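Local coordinates for protein probable Rab-related GTPase (Acanthamoeba polyphaga mimivirus, PDB 5XC3) that binds guanine nucleotides as a small GTPase of the Rab family and may take part in protein transport, at residues V16-I21 with L83-V88; N58-A63 with K73-N78; Y113-A118 with D145-S150. One frame throughout, in Å; residues are numbered along the deposited sequence.

Contact 1 (V16-I21 with L83-V88); sequences VGKSSI and LVVFDV. With MG (magnesium ion), chain C; GDP (guanosine-5'-diphosphate), chain B.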
# COMPACT_ATOMS: atom_id res chain seq x y z
N VAL A 16 3.28 10.37 -0.25
CA VAL A 16 4.24 9.29 -0.48
C VAL A 16 4.01 8.56 -1.80
O VAL A 16 4.90 7.83 -2.24
CB VAL A 16 4.31 8.30 0.69
CG1 VAL A 16 4.70 9.03 1.97
CG2 VAL A 16 2.98 7.60 0.88
N GLY A 17 2.85 8.71 -2.43
CA GLY A 17 2.56 8.09 -3.70
C GLY A 17 1.49 7.01 -3.67
O GLY A 17 1.41 6.22 -4.63
N LYS A 18 0.65 6.97 -2.63
CA LYS A 18 -0.39 5.95 -2.53
C LYS A 18 -1.32 6.01 -3.73
O LYS A 18 -1.54 4.99 -4.41
CB LYS A 18 -1.19 6.16 -1.25
CG LYS A 18 -0.39 5.96 0.02
CD LYS A 18 -1.22 6.17 1.30
CE LYS A 18 -1.87 7.54 1.36
NZ LYS A 18 -0.87 8.65 1.51
N SER A 19 -1.88 7.18 -4.01
CA SER A 19 -2.81 7.28 -5.13
C SER A 19 -2.12 6.99 -6.46
O SER A 19 -2.72 6.38 -7.35
CB SER A 19 -3.45 8.67 -5.14
OG SER A 19 -4.14 8.89 -3.92
N SER A 20 -0.87 7.42 -6.61
CA SER A 20 -0.19 7.21 -7.88
C SER A 20 0.09 5.73 -8.13
O SER A 20 -0.02 5.25 -9.26
CB SER A 20 1.10 8.03 -7.91
OG SER A 20 0.82 9.41 -7.78
N ILE A 21 0.43 4.99 -7.07
CA ILE A 21 0.60 3.55 -7.21
C ILE A 21 -0.71 2.89 -7.65
O ILE A 21 -0.72 2.04 -8.54
CB ILE A 21 1.12 2.96 -5.88
CG1 ILE A 21 2.61 3.26 -5.72
CG2 ILE A 21 0.89 1.47 -5.83
CD1 ILE A 21 3.10 3.04 -4.29
N LEU A 83 -1.30 -2.19 2.01
CA LEU A 83 -0.04 -1.63 1.53
C LEU A 83 0.26 -0.40 2.37
O LEU A 83 -0.55 0.53 2.42
CB LEU A 83 -0.16 -1.23 0.05
CG LEU A 83 -0.48 -2.33 -0.97
CD1 LEU A 83 -0.77 -1.72 -2.34
CD2 LEU A 83 0.67 -3.31 -1.05
N VAL A 84 1.40 -0.40 3.05
CA VAL A 84 1.85 0.72 3.87
C VAL A 84 2.98 1.39 3.11
O VAL A 84 4.08 0.85 3.01
CB VAL A 84 2.32 0.26 5.26
CG1 VAL A 84 2.64 1.48 6.13
CG2 VAL A 84 1.27 -0.63 5.93
N VAL A 85 2.71 2.56 2.56
CA VAL A 85 3.62 3.20 1.62
C VAL A 85 4.40 4.29 2.33
O VAL A 85 3.84 5.03 3.15
CB VAL A 85 2.82 3.80 0.44
CG1 VAL A 85 3.77 4.41 -0.61
CG2 VAL A 85 1.93 2.74 -0.21
N PHE A 86 5.69 4.40 2.01
CA PHE A 86 6.47 5.57 2.41
C PHE A 86 7.32 6.01 1.22
O PHE A 86 7.35 5.36 0.18
CB PHE A 86 7.28 5.35 3.70
CG PHE A 86 8.50 4.48 3.52
CD1 PHE A 86 8.39 3.09 3.56
CD2 PHE A 86 9.75 5.06 3.31
CE1 PHE A 86 9.51 2.28 3.38
CE2 PHE A 86 10.87 4.26 3.14
CZ PHE A 86 10.76 2.87 3.18
N ASP A 87 7.99 7.14 1.38
CA ASP A 87 8.79 7.77 0.33
C ASP A 87 10.24 7.68 0.78
O ASP A 87 10.58 8.19 1.86
CB ASP A 87 8.30 9.22 0.20
CG ASP A 87 9.18 10.12 -0.67
OD1 ASP A 87 10.29 9.73 -1.08
OD2 ASP A 87 8.73 11.26 -0.90
N VAL A 88 11.08 7.02 -0.02
CA VAL A 88 12.48 6.78 0.35
C VAL A 88 13.25 8.06 0.61
O VAL A 88 14.25 8.05 1.34
CB VAL A 88 13.22 5.85 -0.64
CG1 VAL A 88 12.57 4.47 -0.69
CG2 VAL A 88 13.28 6.48 -2.03
MG MG C . -3.71 10.16 -2.29
PB GDP B . -0.49 10.27 -1.77
O1B GDP B . 0.30 9.31 -0.95
O2B GDP B . -1.76 9.72 -2.40
O3B GDP B . -0.73 11.55 -1.00
O3A GDP B . 0.54 10.65 -2.97
PA GDP B . 0.22 11.00 -4.50
O1A GDP B . -0.04 9.75 -5.28
O2A GDP B . -0.88 12.02 -4.59
O5' GDP B . 1.63 11.59 -4.98
C5' GDP B . 2.10 12.84 -4.46
C4' GDP B . 3.06 13.40 -5.50
O4' GDP B . 4.21 12.54 -5.60
C3' GDP B . 2.46 13.46 -6.89
O3' GDP B . 3.00 14.62 -7.54
C2' GDP B . 2.97 12.22 -7.57
O2' GDP B . 3.01 12.27 -9.00
C1' GDP B . 4.35 12.11 -6.94
N9 GDP B . 4.77 10.70 -6.98
C8 GDP B . 4.00 9.60 -6.75
N7 GDP B . 4.74 8.48 -6.88
C5 GDP B . 6.00 8.86 -7.23
C6 GDP B . 7.27 8.16 -7.52
O6 GDP B . 7.37 6.92 -7.50
N1 GDP B . 8.33 8.94 -7.81
C2 GDP B . 8.26 10.28 -7.83
N2 GDP B . 9.37 11.00 -8.14
N3 GDP B . 7.14 10.98 -7.57
C4 GDP B . 6.00 10.31 -7.26
O HOH W 1 -3.37 11.40 -0.62
O HOH W 2 -5.67 10.70 -2.32
O HOH W 3 -3.36 11.75 -3.57
O HOH W 4 -4.17 8.59 -1.08

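Contact 2 (N58-A63 with K73-N78); sequences NIWDTA and KMYYTN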
# COMPACT_ATOMS: atom_id res chain seq x y z
N ASN A 58 -10.96 -5.19 -3.96
CA ASN A 58 -11.67 -3.95 -3.67
C ASN A 58 -10.64 -3.02 -3.05
O ASN A 58 -10.25 -3.21 -1.90
CB ASN A 58 -12.83 -4.20 -2.71
CG ASN A 58 -13.84 -5.18 -3.28
OD1 ASN A 58 -14.14 -5.16 -4.47
ND2 ASN A 58 -14.35 -6.06 -2.43
N ILE A 59 -10.21 -2.01 -3.81
CA ILE A 59 -9.05 -1.21 -3.45
C ILE A 59 -9.52 0.10 -2.82
O ILE A 59 -10.26 0.87 -3.45
CB ILE A 59 -8.16 -0.94 -4.67
CG1 ILE A 59 -7.63 -2.28 -5.23
CG2 ILE A 59 -7.03 0.02 -4.31
CD1 ILE A 59 -7.01 -2.19 -6.60
N TRP A 60 -9.11 0.33 -1.58
CA TRP A 60 -9.40 1.56 -0.86
C TRP A 60 -8.18 2.45 -0.85
O TRP A 60 -7.06 2.00 -0.57
CB TRP A 60 -9.78 1.24 0.59
CG TRP A 60 -11.12 0.56 0.73
CD1 TRP A 60 -11.49 -0.65 0.21
CD2 TRP A 60 -12.25 1.07 1.43
NE1 TRP A 60 -12.79 -0.93 0.57
CE2 TRP A 60 -13.28 0.11 1.31
CE3 TRP A 60 -12.50 2.23 2.17
CZ2 TRP A 60 -14.54 0.29 1.89
CZ3 TRP A 60 -13.75 2.41 2.74
CH2 TRP A 60 -14.75 1.44 2.59
N ASP A 61 -8.39 3.73 -1.14
CA ASP A 61 -7.37 4.76 -1.11
C ASP A 61 -7.93 5.94 -0.32
O ASP A 61 -9.15 6.14 -0.25
CB ASP A 61 -7.00 5.17 -2.54
CG ASP A 61 -5.83 6.16 -2.60
OD1 ASP A 61 -4.97 6.15 -1.68
OD2 ASP A 61 -5.78 6.93 -3.58
N THR A 62 -7.04 6.69 0.32
CA THR A 62 -7.51 7.83 1.09
C THR A 62 -7.88 8.99 0.18
O THR A 62 -7.51 9.05 -1.00
CB THR A 62 -6.45 8.32 2.08
OG1 THR A 62 -5.42 9.04 1.37
CG2 THR A 62 -5.82 7.16 2.85
N ALA A 63 -8.63 9.94 0.75
CA ALA A 63 -8.97 11.19 0.10
C ALA A 63 -8.20 12.36 0.71
O ALA A 63 -8.69 13.50 0.73
CB ALA A 63 -10.48 11.44 0.16
N LYS A 73 -12.18 3.97 11.79
CA LYS A 73 -12.39 2.54 11.99
C LYS A 73 -12.91 1.89 10.72
O LYS A 73 -12.43 0.83 10.32
CB LYS A 73 -13.41 2.32 13.12
CG LYS A 73 -13.91 0.89 13.25
CD LYS A 73 -12.83 -0.09 13.69
CE LYS A 73 -13.44 -1.48 13.82
NZ LYS A 73 -12.47 -2.47 14.36
N MET A 74 -13.90 2.51 10.08
CA MET A 74 -14.53 1.87 8.93
C MET A 74 -13.61 1.80 7.72
O MET A 74 -13.76 0.90 6.89
CB MET A 74 -15.87 2.52 8.57
CG MET A 74 -16.96 2.31 9.62
SD MET A 74 -17.23 0.57 10.10
CE MET A 74 -17.78 -0.16 8.55
N TYR A 75 -12.65 2.73 7.60
CA TYR A 75 -11.67 2.59 6.52
C TYR A 75 -10.85 1.32 6.71
O TYR A 75 -10.65 0.54 5.76
CB TYR A 75 -10.75 3.82 6.47
CG TYR A 75 -9.76 3.81 5.31
CD1 TYR A 75 -8.48 3.24 5.45
CD2 TYR A 75 -10.09 4.39 4.09
CE1 TYR A 75 -7.57 3.25 4.37
CE2 TYR A 75 -9.19 4.40 3.02
CZ TYR A 75 -7.94 3.84 3.17
OH TYR A 75 -7.08 3.88 2.09
N TYR A 76 -10.40 1.07 7.93
CA TYR A 76 -9.57 -0.10 8.21
C TYR A 76 -10.35 -1.41 8.27
O TYR A 76 -9.78 -2.48 7.97
CB TYR A 76 -8.92 0.07 9.57
CG TYR A 76 -7.78 1.06 9.64
CD1 TYR A 76 -6.59 0.83 8.94
CD2 TYR A 76 -7.85 2.17 10.47
CE1 TYR A 76 -5.54 1.72 9.04
CE2 TYR A 76 -6.80 3.05 10.58
CZ TYR A 76 -5.65 2.82 9.85
OH TYR A 76 -4.60 3.71 9.98
N THR A 77 -11.61 -1.39 8.71
CA THR A 77 -12.24 -2.64 9.13
C THR A 77 -12.44 -3.58 7.94
O THR A 77 -12.62 -3.16 6.81
CB THR A 77 -13.56 -2.37 9.87
OG1 THR A 77 -13.94 -3.55 10.60
CG2 THR A 77 -14.66 -2.00 8.92
N ASN A 78 -12.35 -4.88 8.23
CA ASN A 78 -12.54 -5.96 7.26
C ASN A 78 -11.46 -6.01 6.18
O ASN A 78 -11.66 -6.65 5.14
CB ASN A 78 -13.93 -5.94 6.61
CG ASN A 78 -15.02 -6.34 7.57
OD1 ASN A 78 -14.75 -6.91 8.62
ND2 ASN A 78 -16.26 -6.03 7.21

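Contact 3 (Y113-A118 with D145-S150); sequences YILVVA and DYVFAS. With GDP (guanosine-5'-diphosphate), chain B.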
# COMPACT_ATOMS: atom_id res chain seq x y z
N TYR A 113 -2.06 -9.99 5.16
CA TYR A 113 -0.75 -9.66 4.59
C TYR A 113 -0.58 -8.15 4.64
O TYR A 113 -1.43 -7.41 4.11
CB TYR A 113 -0.68 -10.17 3.15
CG TYR A 113 0.64 -9.95 2.44
CD1 TYR A 113 1.84 -10.38 3.00
CD2 TYR A 113 0.68 -9.35 1.19
CE1 TYR A 113 3.05 -10.19 2.33
CE2 TYR A 113 1.88 -9.16 0.51
CZ TYR A 113 3.06 -9.58 1.08
OH TYR A 113 4.24 -9.39 0.39
N ILE A 114 0.51 -7.71 5.25
CA ILE A 114 0.92 -6.30 5.31
C ILE A 114 2.21 -6.16 4.52
O ILE A 114 3.21 -6.82 4.83
CB ILE A 114 1.13 -5.84 6.76
CG1 ILE A 114 -0.19 -5.95 7.52
CG2 ILE A 114 1.65 -4.41 6.81
CD1 ILE A 114 -0.04 -5.77 9.04
N LEU A 115 2.21 -5.29 3.51
CA LEU A 115 3.37 -5.06 2.65
C LEU A 115 3.78 -3.59 2.72
O LEU A 115 3.01 -2.70 2.32
CB LEU A 115 3.04 -5.46 1.20
CG LEU A 115 4.16 -5.30 0.17
CD1 LEU A 115 5.35 -6.17 0.53
CD2 LEU A 115 3.66 -5.66 -1.23
N VAL A 116 4.99 -3.33 3.22
CA VAL A 116 5.55 -1.98 3.23
C VAL A 116 6.12 -1.70 1.85
O VAL A 116 6.88 -2.50 1.30
CB VAL A 116 6.63 -1.85 4.31
CG1 VAL A 116 7.29 -0.48 4.22
CG2 VAL A 116 6.02 -2.08 5.68
N VAL A 117 5.74 -0.57 1.28
CA VAL A 117 6.21 -0.18 -0.05
C VAL A 117 7.16 1.00 0.11
O VAL A 117 6.74 2.09 0.51
CB VAL A 117 5.05 0.18 -0.98
CG1 VAL A 117 5.59 0.59 -2.34
CG2 VAL A 117 4.10 -1.01 -1.12
N ALA A 118 8.43 0.80 -0.23
CA ALA A 118 9.41 1.88 -0.24
C ALA A 118 9.35 2.52 -1.62
O ALA A 118 9.93 2.00 -2.58
CB ALA A 118 10.80 1.32 0.09
N ASP A 145 6.19 -7.57 5.39
CA ASP A 145 7.03 -7.71 4.21
C ASP A 145 7.34 -6.33 3.65
O ASP A 145 6.76 -5.33 4.08
CB ASP A 145 6.30 -8.56 3.16
CG ASP A 145 7.23 -9.22 2.16
OD1 ASP A 145 8.47 -9.02 2.26
OD2 ASP A 145 6.73 -9.92 1.25
N TYR A 146 8.27 -6.26 2.70
CA TYR A 146 8.59 -4.99 2.06
C TYR A 146 8.94 -5.20 0.59
O TYR A 146 9.30 -6.30 0.17
CB TYR A 146 9.73 -4.24 2.78
CG TYR A 146 11.09 -4.84 2.52
CD1 TYR A 146 11.52 -5.95 3.22
CD2 TYR A 146 11.95 -4.29 1.58
CE1 TYR A 146 12.77 -6.50 2.99
CE2 TYR A 146 13.20 -4.84 1.33
CZ TYR A 146 13.60 -5.94 2.04
OH TYR A 146 14.84 -6.49 1.80
N VAL A 147 8.81 -4.12 -0.19
CA VAL A 147 9.26 -4.06 -1.57
C VAL A 147 9.68 -2.63 -1.86
O VAL A 147 9.23 -1.69 -1.21
CB VAL A 147 8.17 -4.42 -2.61
CG1 VAL A 147 7.89 -5.88 -2.59
CG2 VAL A 147 6.90 -3.61 -2.35
N PHE A 148 10.51 -2.47 -2.89
CA PHE A 148 10.84 -1.16 -3.44
C PHE A 148 10.02 -0.92 -4.69
O PHE A 148 9.79 -1.85 -5.48
CB PHE A 148 12.32 -1.10 -3.80
CG PHE A 148 13.23 -1.08 -2.61
CD1 PHE A 148 13.53 0.11 -1.98
CD2 PHE A 148 13.76 -2.25 -2.10
CE1 PHE A 148 14.36 0.14 -0.87
CE2 PHE A 148 14.59 -2.23 -0.99
CZ PHE A 148 14.89 -1.02 -0.38
N ALA A 149 9.59 0.33 -4.90
CA ALA A 149 8.76 0.62 -6.06
C ALA A 149 8.92 2.07 -6.50
O ALA A 149 9.45 2.92 -5.78
CB ALA A 149 7.28 0.31 -5.79
N SER A 150 8.44 2.35 -7.71
CA SER A 150 8.18 3.70 -8.18
C SER A 150 6.88 3.66 -8.96
O SER A 150 6.69 2.76 -9.79
CB SER A 150 9.30 4.21 -9.10
OG SER A 150 8.89 5.37 -9.78
PB GDP B . -0.49 10.27 -1.77
O1B GDP B . 0.30 9.31 -0.95
O2B GDP B . -1.76 9.72 -2.40
O3B GDP B . -0.73 11.55 -1.00
O3A GDP B . 0.54 10.65 -2.97
PA GDP B . 0.22 11.00 -4.50
O1A GDP B . -0.04 9.75 -5.28
O2A GDP B . -0.88 12.02 -4.59
O5' GDP B . 1.63 11.59 -4.98
C5' GDP B . 2.10 12.84 -4.46
C4' GDP B . 3.06 13.40 -5.50
O4' GDP B . 4.21 12.54 -5.60
C3' GDP B . 2.46 13.46 -6.89
O3' GDP B . 3.00 14.62 -7.54
C2' GDP B . 2.97 12.22 -7.57
O2' GDP B . 3.01 12.27 -9.00
C1' GDP B . 4.35 12.11 -6.94
N9 GDP B . 4.77 10.70 -6.98
C8 GDP B . 4.00 9.60 -6.75
N7 GDP B . 4.74 8.48 -6.88
C5 GDP B . 6.00 8.86 -7.23
C6 GDP B . 7.27 8.16 -7.52
O6 GDP B . 7.37 6.92 -7.50
N1 GDP B . 8.33 8.94 -7.81
C2 GDP B . 8.26 10.28 -7.83
N2 GDP B . 9.37 11.00 -8.14
N3 GDP B . 7.14 10.98 -7.57
C4 GDP B . 6.00 10.31 -7.26

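Contact 1 (V16-I21 with L83-V88)
V16 and V85 meet methyl to methyl, with V16 CG2 3.6 Å from V85 CG1. V16 CG2 also rests on V85 O, while V16 CG1 lies against D87 N and CB, seating V16 on strand 81-87. I21, a turn along helix 18-27, reaches toward V85 tip to tip, its CD1 4.0 Å from V85 CG1. V85 is thus an apolar floor beneath the start of the helix.

K18 crosses above this floor. Its CB lies 3.5 Å from GDP O1B. CG touches both that oxygen and V85 CB, 3.9 Å from the latter. CD and CE then curl back round O1B, because the chain bends twice (chi3 -57°, chi4 -67°), and NZ closes on GDP O1B at 2.8 Å. The ammonium is held further by the carbonyl O of G12 and by a salt bridge to E66. The backbone N atoms of G17 and K18 give O1B two more bonds, so a single phosphate oxygen takes three donors from this segment; the ammonium and the two N-H dipoles would partly offset its negative charge.

S19 N donates to GDP O2B along a nearly straight line (164°), and S19 OG binds magnesium at 2.1 Å. GDP O2B and four waters complete the octahedron. S20 donates from both N and OG to GDP O1A, the OG bond being 2.7 Å long. Phosphate-wrapping backbone, lysine and metal-binding hydroxyl, carried between strand 6-11 and the first turn of helix 18-27, make up the P-loop (Walker A motif) of a small GTPase.

Contact 2 (N58-A63 with K73-N78)
The DTAG sequence of small GTPases, which begins at D61 and opens the switch II region, leans here on Y75 of the short helix 73-76. Y75 CG stands anti to its backbone nitrogen (chi1 -175°), a setting that sends the ring back across the end of strand 54-60. W60 meets it in an offset edge-to-face stack: the edge of the six-membered ring of W60 points to the face of Y75, the planes stand at 89°, and the centroids are 5.8 Å apart. W60 CE3 makes the nearest ring contact, 3.8 Å from Y75 CD2.

W60 and Y75, together with F42 of the effector region, correspond in sequence to the aromatic triad of Rab proteins and probably form its equivalent here; the geometry of that triad varies between family members and bears on effector recognition. Beyond the stack, the Y75 ring slots in beside the backbone, with D61 O in its plane at the edge, 3.7 Å from Y75 CE2. T62 CG2 touches the phenol end obliquely, 3.6 Å from Y75 OH. That hydroxyl finds its hydrogen-bond partner in L10 O of strand 6-11, and T62 OG1 pairs with E66. D61 turns the other way: OD1 takes a weak bond from T62 N, and OD2 is bonded to S19 OG, a magnesium ligand.

Contact 3 (Y113-A118 with D145-S150)
V147 pushes a methyl into the groove between L115 and V117: V147 CG2 lies 4.0 Å from both L115 CD2 and V117 CG2. It can do so because CG2 occupies the slot between backbone N and carbonyl carbon (chi1 -73°), turned to strand 113-119. L115 CD1 fills the next hollow, over D145 CB and Y146 N, and at the other end A149 CB nestles against V117 CG1 at 3.9 Å. On the reverse face the relief is shallower. Side chain to side chain, V116 and Y146 come near at their CB atoms, while the small A118 accepts the broad ring of F148, with A118 CB 3.6 Å from F148 CD1.

Beneath these bumps the strands pair in parallel, their axes turned 30° apart, through five backbone bonds running from I114 O with D145 N to A118 O with A149 N. D145 closes the starting end. Y113 OH gives its proton to D145 OD2 at 2.7 Å, meeting the carboxylate on its anti side with ring and carboxylate planes 63° apart. K163 forms a salt bridge to the same oxygen, and D145 OD1 takes the N-H of Y146 at 2.8 Å from above its plane, so three partners hold the carboxylate.

Strand 145-148 is the outermost of the sheet on this side. Strand 81-87 flanks 113-119 on its other side, helix 154-168 lies on the face bearing V147, and helices 91-107 and 132-141 cover the face of V116 and Y146, the latter helix linking the two strands in a beta-alpha-beta crossover.

Overall arrangement
After strand 6-11 the chain enters the P-loop and helix 18-27, and contact 1 closes a long loop when strand 81-87 returns beside it. Contact 2 is nested inside that loop, closing a smaller one between the end of strand 54-60 and helix 73-76, just before strand 81-87 begins. The two adjoin at the magnesium site, K18 packing on D61 and T62. Contact 3 follows in series, joining strands 113-119 and 145-148 around helix 132-141. It abuts contact 1 inside the sheet, where V84 pairs with L115 and V117, and both border GDP. Contacts 2 and 3 do not touch, their centres about 18 Å apart.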